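Local coordinates for protein cycloalternan-forming enzyme (Listeria monocytogenes serovar 1/2a, PDB 5F7U) that belongs to glycoside hydrolase family 31 and binds glycans in several pockets, including in its TIM-barrel domain, at residues A[578-590]-A[594-606]. The protein carries 1 engineered substitution. Sequence-based numbering, arbitrary orientation.
Sequences NPEAVSFSRSGTS and KSGIYWSGDQTST. With GLC (alpha-D-glucopyranose), chain F; GLC (alpha-D-glucopyranose), chain B.
S585 hydrogen-bonds I597 and W599, the neighbours of its bridge partner Y598, through both backbone polar atoms, setting the parallel register of strands 584-585 and 597-599. S585 N donates to I597 O (2.9 Å), and S585 O accepts from W599 N at a C=O...N angle of 164°. A third bond, I597 N to S583 O, is the straightest at the hydrogen (166°). I597 O has a second donor, a water 2.9 Å away that also donates to S595 O and accepts from S585 OG; that hydroxyl also bonds T536 OG1. A second water donates to both S587 O and Y598 OH, and the phenol also bonds A592 O. On the face bearing F584 and I597, I597 CG2 lies off-centre against the phenyl ring, while F584 CD1 meets W599 CE3 at 3.5 Å; these two rings are nearly parallel but barely overlap. R586 CB sits 3.8 Å from the centroid of the W599 six-membered ring, over its face. From there the arginine runs extended from CG to NE past the indole, bringing NH1 within 2.8 Å of chain F glucose O3; NH1 bonds chain B glucose O2 weakly. D602 OD1 accepts from that same O2 at 2.5 Å, whereas its OD2 makes a long salt bridge with R586 NH1 and lies 3.1 Å from O4 of the chain F glucose. E540, bridged to R586 NE, probably helps fix the guanidinium. The geometry is that of the fifth and sixth strands of a TIM barrel, whose C-terminal ends and following loops carry R586, W599 and D602 into the glycan pocket.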
ATOM      1  N   ASN A 578      -7.367  18.194 -17.639  1.00 20.85           N
ATOM      2  CA  ASN A 578      -8.149  18.405 -16.433  1.00 20.97           C
ATOM      3  C   ASN A 578      -7.226  18.219 -15.225  1.00 20.68           C
ATOM      4  O   ASN A 578      -6.962  17.081 -14.837  1.00 19.55           O
ATOM      5  CB  ASN A 578      -9.311  17.395 -16.398  1.00 21.18           C
ATOM      6  CG  ASN A 578     -10.153  17.486 -15.123  1.00 21.60           C
ATOM      7  OD1 ASN A 578      -9.888  18.282 -14.223  1.00 21.43           O
ATOM      8  ND2 ASN A 578     -11.181  16.644 -15.050  1.00 22.18           N
ATOM      9  N   PRO A 579      -6.739  19.339 -14.632  1.00 21.27           N
ATOM     10  CA  PRO A 579      -5.782  19.237 -13.526  1.00 21.09           C
ATOM     11  C   PRO A 579      -6.268  18.398 -12.323  1.00 20.84           C
ATOM     12  O   PRO A 579      -5.438  17.955 -11.519  1.00 20.45           O
ATOM     13  CB  PRO A 579      -5.562  20.691 -13.116  1.00 21.76           C
ATOM     14  CG  PRO A 579      -5.855  21.493 -14.331  1.00 22.85           C
ATOM     15  CD  PRO A 579      -6.929  20.740 -15.079  1.00 22.21           C
ATOM     16  N   GLU A 580      -7.579  18.174 -12.218  1.00 21.05           N
ATOM     17  CA  GLU A 580      -8.188  17.398 -11.127  1.00 21.32           C
ATOM     18  C   GLU A 580      -8.452  15.935 -11.498  1.00 19.66           C
ATOM     19  O   GLU A 580      -9.144  15.226 -10.754  1.00 18.81           O
ATOM     20  CB  GLU A 580      -9.508  18.039 -10.689  1.00 24.85           C
ATOM     21  CG  GLU A 580      -9.381  19.390 -10.012  1.00 28.91           C
ATOM     22  CD  GLU A 580      -9.563  19.283  -8.508  1.00 32.45           C
ATOM     23  OE1 GLU A 580     -10.717  19.030  -8.038  1.00 33.92           O
ATOM     24  OE2 GLU A 580      -8.545  19.446  -7.792  1.00 34.81           O
ATOM     25  N   ALA A 581      -7.915  15.491 -12.636  1.00 18.24           N
ATOM     26  CA  ALA A 581      -8.127  14.114 -13.112  1.00 17.49           C
ATOM     27  C   ALA A 581      -7.303  13.122 -12.311  1.00 16.64           C
ATOM     28  O   ALA A 581      -6.173  13.409 -11.921  1.00 17.25           O
ATOM     29  CB  ALA A 581      -7.789  13.997 -14.588  1.00 17.50           C
ATOM     30  N   VAL A 582      -7.881  11.953 -12.060  1.00 15.73           N
ATOM     31  CA  VAL A 582      -7.235  10.918 -11.242  1.00 14.94           C
ATOM     32  C   VAL A 582      -7.250   9.602 -12.021  1.00 14.48           C
ATOM     33  O   VAL A 582      -8.272   9.272 -12.625  1.00 15.04           O
ATOM     34  CB  VAL A 582      -8.037  10.737  -9.934  1.00 14.80           C
ATOM     35  CG1 VAL A 582      -7.555   9.539  -9.120  1.00 14.34           C
ATOM     36  CG2 VAL A 582      -7.939  12.005  -9.096  1.00 15.11           C
ATOM     37  N   SER A 583      -6.142   8.850 -11.991  1.00 13.78           N
ATOM     38  CA  SER A 583      -6.125   7.465 -12.492  1.00 13.47           C
ATOM     39  C   SER A 583      -6.348   6.434 -11.386  1.00 13.25           C
ATOM     40  O   SER A 583      -5.995   6.677 -10.225  1.00 12.86           O
ATOM     41  CB  SER A 583      -4.791   7.167 -13.165  1.00 13.60           C
ATOM     42  OG  SER A 583      -4.650   7.948 -14.347  1.00 13.87           O
ATOM     43  N   PHE A 584      -6.873   5.269 -11.782  1.00 12.86           N
ATOM     44  CA  PHE A 584      -7.219   4.193 -10.861  1.00 12.81           C
ATOM     45  C   PHE A 584      -6.758   2.943 -11.614  1.00 12.44           C
ATOM     46  O   PHE A 584      -7.319   2.605 -12.675  1.00 12.57           O
ATOM     47  CB  PHE A 584      -8.745   4.257 -10.659  1.00 13.00           C
ATOM     48  CG  PHE A 584      -9.261   3.482  -9.474  1.00 13.17           C
ATOM     49  CD1 PHE A 584      -9.440   2.089  -9.553  1.00 13.23           C
ATOM     50  CD2 PHE A 584      -9.663   4.159  -8.307  1.00 13.48           C
ATOM     51  CE1 PHE A 584      -9.947   1.360  -8.473  1.00 13.36           C
ATOM     52  CE2 PHE A 584     -10.175   3.425  -7.217  1.00 13.60           C
ATOM     53  CZ  PHE A 584     -10.313   2.027  -7.309  1.00 13.08           C
ATOM     54  N   SER A 585      -5.702   2.287 -11.111  1.00 12.04           N
ATOM     55  CA  SER A 585      -5.006   1.223 -11.882  1.00 12.26           C
ATOM     56  C   SER A 585      -4.641   0.052 -10.991  1.00 12.14           C
ATOM     57  O   SER A 585      -4.764   0.156  -9.768  1.00 11.93           O
ATOM     58  CB  SER A 585      -3.723   1.777 -12.493  1.00 12.21           C
ATOM     59  OG  SER A 585      -3.993   2.963 -13.225  1.00 12.20           O
ATOM     60  N   ARG A 586      -4.219  -1.070 -11.582  1.00 12.58           N
ATOM     61  CA  ARG A 586      -3.832  -2.220 -10.744  1.00 12.90           C
ATOM     62  C   ARG A 586      -2.398  -2.687 -10.884  1.00 12.87           C
ATOM     63  O   ARG A 586      -1.869  -3.302  -9.952  1.00 12.90           O
ATOM     64  CB  ARG A 586      -4.780  -3.404 -10.921  1.00 13.49           C
ATOM     65  CG  ARG A 586      -4.735  -4.020 -12.288  1.00 14.35           C
ATOM     66  CD  ARG A 586      -5.603  -5.267 -12.358  1.00 14.87           C
ATOM     67  NE  ARG A 586      -5.218  -5.964 -13.574  1.00 15.39           N
ATOM     68  CZ  ARG A 586      -5.975  -6.839 -14.231  1.00 15.62           C
ATOM     69  NH1 ARG A 586      -7.209  -7.153 -13.795  1.00 15.51           N
ATOM     70  NH2 ARG A 586      -5.477  -7.411 -15.321  1.00 15.73           N
ATOM     71  N   SER A 587      -1.761  -2.383 -12.023  1.00 12.89           N
ATOM     72  CA  SER A 587      -0.473  -2.992 -12.345  1.00 12.86           C
ATOM     73  C   SER A 587       0.647  -1.987 -12.410  1.00 12.78           C
ATOM     74  O   SER A 587       0.433  -0.854 -12.837  1.00 13.04           O
ATOM     75  CB  SER A 587      -0.538  -3.707 -13.696  1.00 13.55           C
ATOM     76  OG  SER A 587       0.668  -4.448 -13.897  1.00 13.96           O
ATOM     77  N   GLY A 588       1.853  -2.409 -12.029  1.00 12.32           N
ATOM     78  CA  GLY A 588       3.011  -1.536 -12.220  1.00 12.84           C
ATOM     79  C   GLY A 588       4.267  -2.042 -11.542  1.00 12.64           C
ATOM     80  O   GLY A 588       4.289  -3.135 -10.978  1.00 12.29           O
ATOM     81  N   THR A 589       5.325  -1.241 -11.640  1.00 12.70           N
ATOM     82  CA  THR A 589       6.579  -1.577 -10.965  1.00 12.74           C
ATOM     83  C   THR A 589       7.109  -0.323 -10.255  1.00 12.64           C
ATOM     84  O   THR A 589       6.334   0.596  -9.984  1.00 12.20           O
ATOM     85  CB  THR A 589       7.578  -2.266 -11.934  1.00 13.45           C
ATOM     86  OG1 THR A 589       8.679  -2.790 -11.176  1.00 14.40           O
ATOM     87  CG2 THR A 589       8.047  -1.300 -13.004  1.00 14.46           C
ATOM     88  N   SER A 590       8.398  -0.291  -9.908  0.50 12.63           N
ATOM     89  CA  SER A 590       8.976   0.915  -9.291  0.50 12.63           C
ATOM     90  C   SER A 590       8.639   2.163 -10.111  0.50 12.96           C
ATOM     91  O   SER A 590       8.742   2.160 -11.347  0.50 12.98           O
ATOM     92  CB  SER A 590      10.494   0.791  -9.192  0.50 12.94           C
ATOM     93  OG  SER A 590      11.060   0.716 -10.478  0.50 12.83           O
ATOM     94  N   LYS A 594       4.050   7.449  -8.851  1.00 13.46           N
ATOM     95  CA  LYS A 594       3.917   8.801  -9.436  1.00 14.51           C
ATOM     96  C   LYS A 594       2.548   9.017 -10.079  1.00 14.44           C
ATOM     97  O   LYS A 594       2.161  10.162 -10.333  1.00 14.75           O
ATOM     98  CB  LYS A 594       4.998   9.039 -10.500  1.00 15.62           C
ATOM     99  CG  LYS A 594       6.419   9.025  -9.943  1.00 17.00           C
ATOM    100  CD  LYS A 594       7.448   9.451 -10.981  1.00 18.70           C
ATOM    101  CE  LYS A 594       7.945   8.303 -11.817  1.00 20.10           C
ATOM    102  NZ  LYS A 594       8.769   8.901 -12.919  1.00 21.56           N
ATOM    103  N   SER A 595       1.810   7.938 -10.343  1.00 14.06           N
ATOM    104  CA  SER A 595       0.670   8.038 -11.266  1.00 14.19           C
ATOM    105  C   SER A 595      -0.662   7.467 -10.740  1.00 14.10           C
ATOM    106  O   SER A 595      -1.240   6.574 -11.352  1.00 14.43           O
ATOM    107  CB  SER A 595       1.057   7.411 -12.624  1.00 14.67           C
ATOM    108  OG  SER A 595       2.211   8.069 -13.161  1.00 15.21           O
ATOM    109  N   GLY A 596      -1.141   7.990  -9.612  1.00 13.99           N
ATOM    110  CA  GLY A 596      -2.536   7.757  -9.193  1.00 13.40           C
ATOM    111  C   GLY A 596      -2.778   6.609  -8.225  1.00 12.89           C
ATOM    112  O   GLY A 596      -1.868   6.185  -7.494  1.00 12.93           O
ATOM    113  N   ILE A 597      -4.020   6.138  -8.200  1.00 12.41           N
ATOM    114  CA  ILE A 597      -4.479   5.138  -7.221  1.00 12.08           C
ATOM    115  C   ILE A 597      -4.175   3.736  -7.743  1.00 11.72           C
ATOM    116  O   ILE A 597      -4.265   3.503  -8.962  1.00 11.96           O
ATOM    117  CB  ILE A 597      -6.011   5.277  -6.972  1.00 12.12           C
ATOM    118  CG1 ILE A 597      -6.284   6.596  -6.255  1.00 12.39           C
ATOM    119  CG2 ILE A 597      -6.568   4.103  -6.152  1.00 12.08           C
ATOM    120  CD1 ILE A 597      -7.724   7.050  -6.313  1.00 12.49           C
ATOM    121  N   TYR A 598      -3.822   2.818  -6.839  1.00 11.59           N
ATOM    122  CA  TYR A 598      -3.717   1.379  -7.207  1.00 11.53           C
ATOM    123  C   TYR A 598      -4.690   0.594  -6.375  1.00 11.98           C
ATOM    124  O   TYR A 598      -4.712   0.777  -5.148  1.00 12.19           O
ATOM    125  CB  TYR A 598      -2.262   0.850  -7.050  1.00 11.25           C
ATOM    126  CG  TYR A 598      -1.405   1.502  -8.095  1.00 11.25           C
ATOM    127  CD1 TYR A 598      -0.924   2.806  -7.895  1.00 11.54           C
ATOM    128  CD2 TYR A 598      -1.185   0.891  -9.341  1.00 11.49           C
ATOM    129  CE1 TYR A 598      -0.215   3.472  -8.894  1.00 11.73           C
ATOM    130  CE2 TYR A 598      -0.474   1.557 -10.340  1.00 11.68           C
ATOM    131  CZ  TYR A 598       0.004   2.837 -10.113  1.00 11.86           C
ATOM    132  OH  TYR A 598       0.727   3.493 -11.097  1.00 11.94           O
ATOM    133  N   TRP A 599      -5.515  -0.244  -7.024  1.00 11.94           N
ATOM    134  CA  TRP A 599      -6.392  -1.161  -6.254  1.00 12.07           C
ATOM    135  C   TRP A 599      -5.908  -2.594  -6.340  1.00 12.10           C
ATOM    136  O   TRP A 599      -5.201  -2.947  -7.277  1.00 11.93           O
ATOM    137  CB  TRP A 599      -7.878  -1.014  -6.631  1.00 12.40           C
ATOM    138  CG  TRP A 599      -8.384  -1.955  -7.687  1.00 12.68           C
ATOM    139  CD1 TRP A 599      -9.092  -3.094  -7.475  1.00 12.58           C
ATOM    140  CD2 TRP A 599      -8.239  -1.827  -9.117  1.00 12.88           C
ATOM    141  NE1 TRP A 599      -9.416  -3.684  -8.681  1.00 13.18           N
ATOM    142  CE2 TRP A 599      -8.899  -2.939  -9.702  1.00 13.21           C
ATOM    143  CE3 TRP A 599      -7.640  -0.876  -9.957  1.00 12.93           C
ATOM    144  CZ2 TRP A 599      -8.959  -3.147 -11.096  1.00 13.30           C
ATOM    145  CZ3 TRP A 599      -7.716  -1.057 -11.347  1.00 13.06           C
ATOM    146  CH2 TRP A 599      -8.356  -2.214 -11.901  1.00 13.36           C
ATOM    147  N   SER A 600      -6.267  -3.401  -5.336  1.00 12.12           N
ATOM    148  CA  SER A 600      -5.709  -4.748  -5.157  1.00 12.40           C
ATOM    149  C   SER A 600      -6.257  -5.821  -6.109  1.00 12.64           C
ATOM    150  O   SER A 600      -5.926  -7.001  -5.982  1.00 13.03           O
ATOM    151  CB  SER A 600      -5.864  -5.159  -3.691  1.00 12.52           C
ATOM    152  OG  SER A 600      -7.236  -5.388  -3.400  1.00 12.95           O
ATOM    153  N   GLY A 601      -7.066  -5.422  -7.088  1.00 12.87           N
ATOM    154  CA  GLY A 601      -7.479  -6.356  -8.131  1.00 13.09           C
ATOM    155  C   GLY A 601      -8.643  -7.260  -7.775  1.00 13.44           C
ATOM    156  O   GLY A 601      -9.518  -6.887  -6.996  1.00 13.52           O
ATOM    157  N   ASP A 602      -8.649  -8.462  -8.354  1.00 13.74           N
ATOM    158  CA  ASP A 602      -9.880  -9.252  -8.470  1.00 14.28           C
ATOM    159  C   ASP A 602      -9.894 -10.299  -7.383  1.00 14.88           C
ATOM    160  O   ASP A 602      -9.126 -11.267  -7.452  1.00 14.97           O
ATOM    161  CB  ASP A 602      -9.933  -9.954  -9.834  1.00 14.50           C
ATOM    162  CG  ASP A 602      -9.980  -8.975 -11.015  1.00 15.05           C
ATOM    163  OD1 ASP A 602     -10.373  -7.810 -10.845  1.00 14.89           O
ATOM    164  OD2 ASP A 602      -9.605  -9.380 -12.138  1.00 15.64           O
ATOM    165  N   GLN A 603     -10.760 -10.097  -6.393  1.00 15.22           N
ATOM    166  CA  GLN A 603     -10.830 -10.968  -5.215  1.00 16.28           C
ATOM    167  C   GLN A 603     -12.266 -11.378  -4.891  1.00 17.29           C
ATOM    168  O   GLN A 603     -13.234 -10.736  -5.304  1.00 18.87           O
ATOM    169  CB  GLN A 603     -10.157 -10.305  -3.999  1.00 16.69           C
ATOM    170  CG  GLN A 603      -8.717  -9.875  -4.277  1.00 17.44           C
ATOM    171  CD  GLN A 603      -8.048  -9.285  -3.060  1.00 18.01           C
ATOM    172  OE1 GLN A 603      -7.983  -8.064  -2.925  1.00 18.82           O
ATOM    173  NE2 GLN A 603      -7.620 -10.143  -2.129  1.00 18.14           N
ATOM    174  N   THR A 604     -12.412 -12.453  -4.140  1.00 17.70           N
ATOM    175  CA  THR A 604     -13.755 -12.941  -3.791  1.00 17.19           C
ATOM    176  C   THR A 604     -14.276 -12.343  -2.486  1.00 15.99           C
ATOM    177  O   THR A 604     -13.514 -11.832  -1.658  1.00 15.55           O
ATOM    178  CB  THR A 604     -13.810 -14.470  -3.676  1.00 18.20           C
ATOM    179  OG1 THR A 604     -12.797 -14.900  -2.767  1.00 19.39           O
ATOM    180  CG2 THR A 604     -13.589 -15.146  -5.021  1.00 19.35           C
ATOM    181  N   SER A 605     -15.588 -12.426  -2.306  1.00 14.91           N
ATOM    182  CA  SER A 605     -16.248 -11.892  -1.102  1.00 14.33           C
ATOM    183  C   SER A 605     -16.137 -12.875   0.059  1.00 14.27           C
ATOM    184  O   SER A 605     -17.132 -13.478   0.501  1.00 14.32           O
ATOM    185  CB  SER A 605     -17.705 -11.532  -1.410  1.00 14.21           C
ATOM    186  OG  SER A 605     -17.726 -10.435  -2.320  1.00 13.81           O
ATOM    187  N   THR A 606     -14.921 -13.012   0.572  1.00 13.56           N
ATOM    188  CA  THR A 606     -14.680 -13.869   1.739  1.00 13.76           C
ATOM    189  C   THR A 606     -13.739 -13.178   2.727  1.00 13.49           C
ATOM    190  O   THR A 606     -13.026 -12.241   2.357  1.00 13.45           O
ATOM    191  CB  THR A 606     -14.023 -15.217   1.370  1.00 13.99           C
ATOM    192  OG1 THR A 606     -12.706 -14.965   0.880  1.00 13.72           O
ATOM    193  CG2 THR A 606     -14.820 -15.973   0.316  1.00 14.22           C
TER
HETATM  194  C1  GLC F   1     -10.680 -11.706 -16.318  1.00 38.74           C
HETATM  195  C2  GLC F   1      -9.592 -10.659 -16.583  1.00 36.33           C
HETATM  196  C3  GLC F   1      -9.606  -9.548 -15.524  1.00 33.93           C
HETATM  197  C4  GLC F   1     -10.977  -8.860 -15.471  1.00 32.96           C
HETATM  198  C5  GLC F   1     -12.035  -9.963 -15.229  1.00 36.21           C
HETATM  199  C6  GLC F   1     -13.467  -9.450 -15.250  1.00 36.33           C
HETATM  200  O1  GLC F   1     -10.342 -12.494 -15.168  1.00 43.14           O
HETATM  201  O2  GLC F   1      -8.317 -11.301 -16.582  1.00 35.20           O
HETATM  202  O3  GLC F   1      -8.559  -8.620 -15.800  1.00 33.34           O
HETATM  203  O4  GLC F   1     -11.057  -7.899 -14.391  1.00 27.21           O
HETATM  204  O5  GLC F   1     -11.968 -11.086 -16.136  1.00 38.79           O
HETATM  205  O6  GLC F   1     -13.857  -9.454 -13.880  1.00 36.91           O
HETATM  206  C1  GLC B   2     -10.833  -6.512 -14.742  1.00 24.23           C
HETATM  207  C2  GLC B   2     -10.801  -5.645 -13.465  1.00 22.22           C
HETATM  208  C3  GLC B   2     -12.182  -5.509 -12.792  1.00 21.59           C
HETATM  209  C4  GLC B   2     -13.230  -5.040 -13.815  1.00 21.87           C
HETATM  210  C5  GLC B   2     -13.116  -5.815 -15.135  1.00 23.14           C
HETATM  211  C6  GLC B   2     -14.022  -5.281 -16.233  1.00 23.44           C
HETATM  212  O2  GLC B   2      -9.759  -6.085 -12.588  1.00 22.18           O
HETATM  213  O3  GLC B   2     -12.146  -4.569 -11.704  1.00 19.32           O
HETATM  214  O4  GLC B   2     -14.554  -5.207 -13.274  1.00 19.95           O
HETATM  215  O5  GLC B   2     -11.771  -5.896 -15.648  1.00 23.37           O
HETATM  216  O6  GLC B   2     -13.931  -6.226 -17.318  1.00 24.60           O
HETATM  217  O   HOH W   1      -3.390   4.831 -11.332  1.00 14.14           O
HETATM  218  O   HOH W   2       1.888   1.593 -12.908  1.00 11.92           O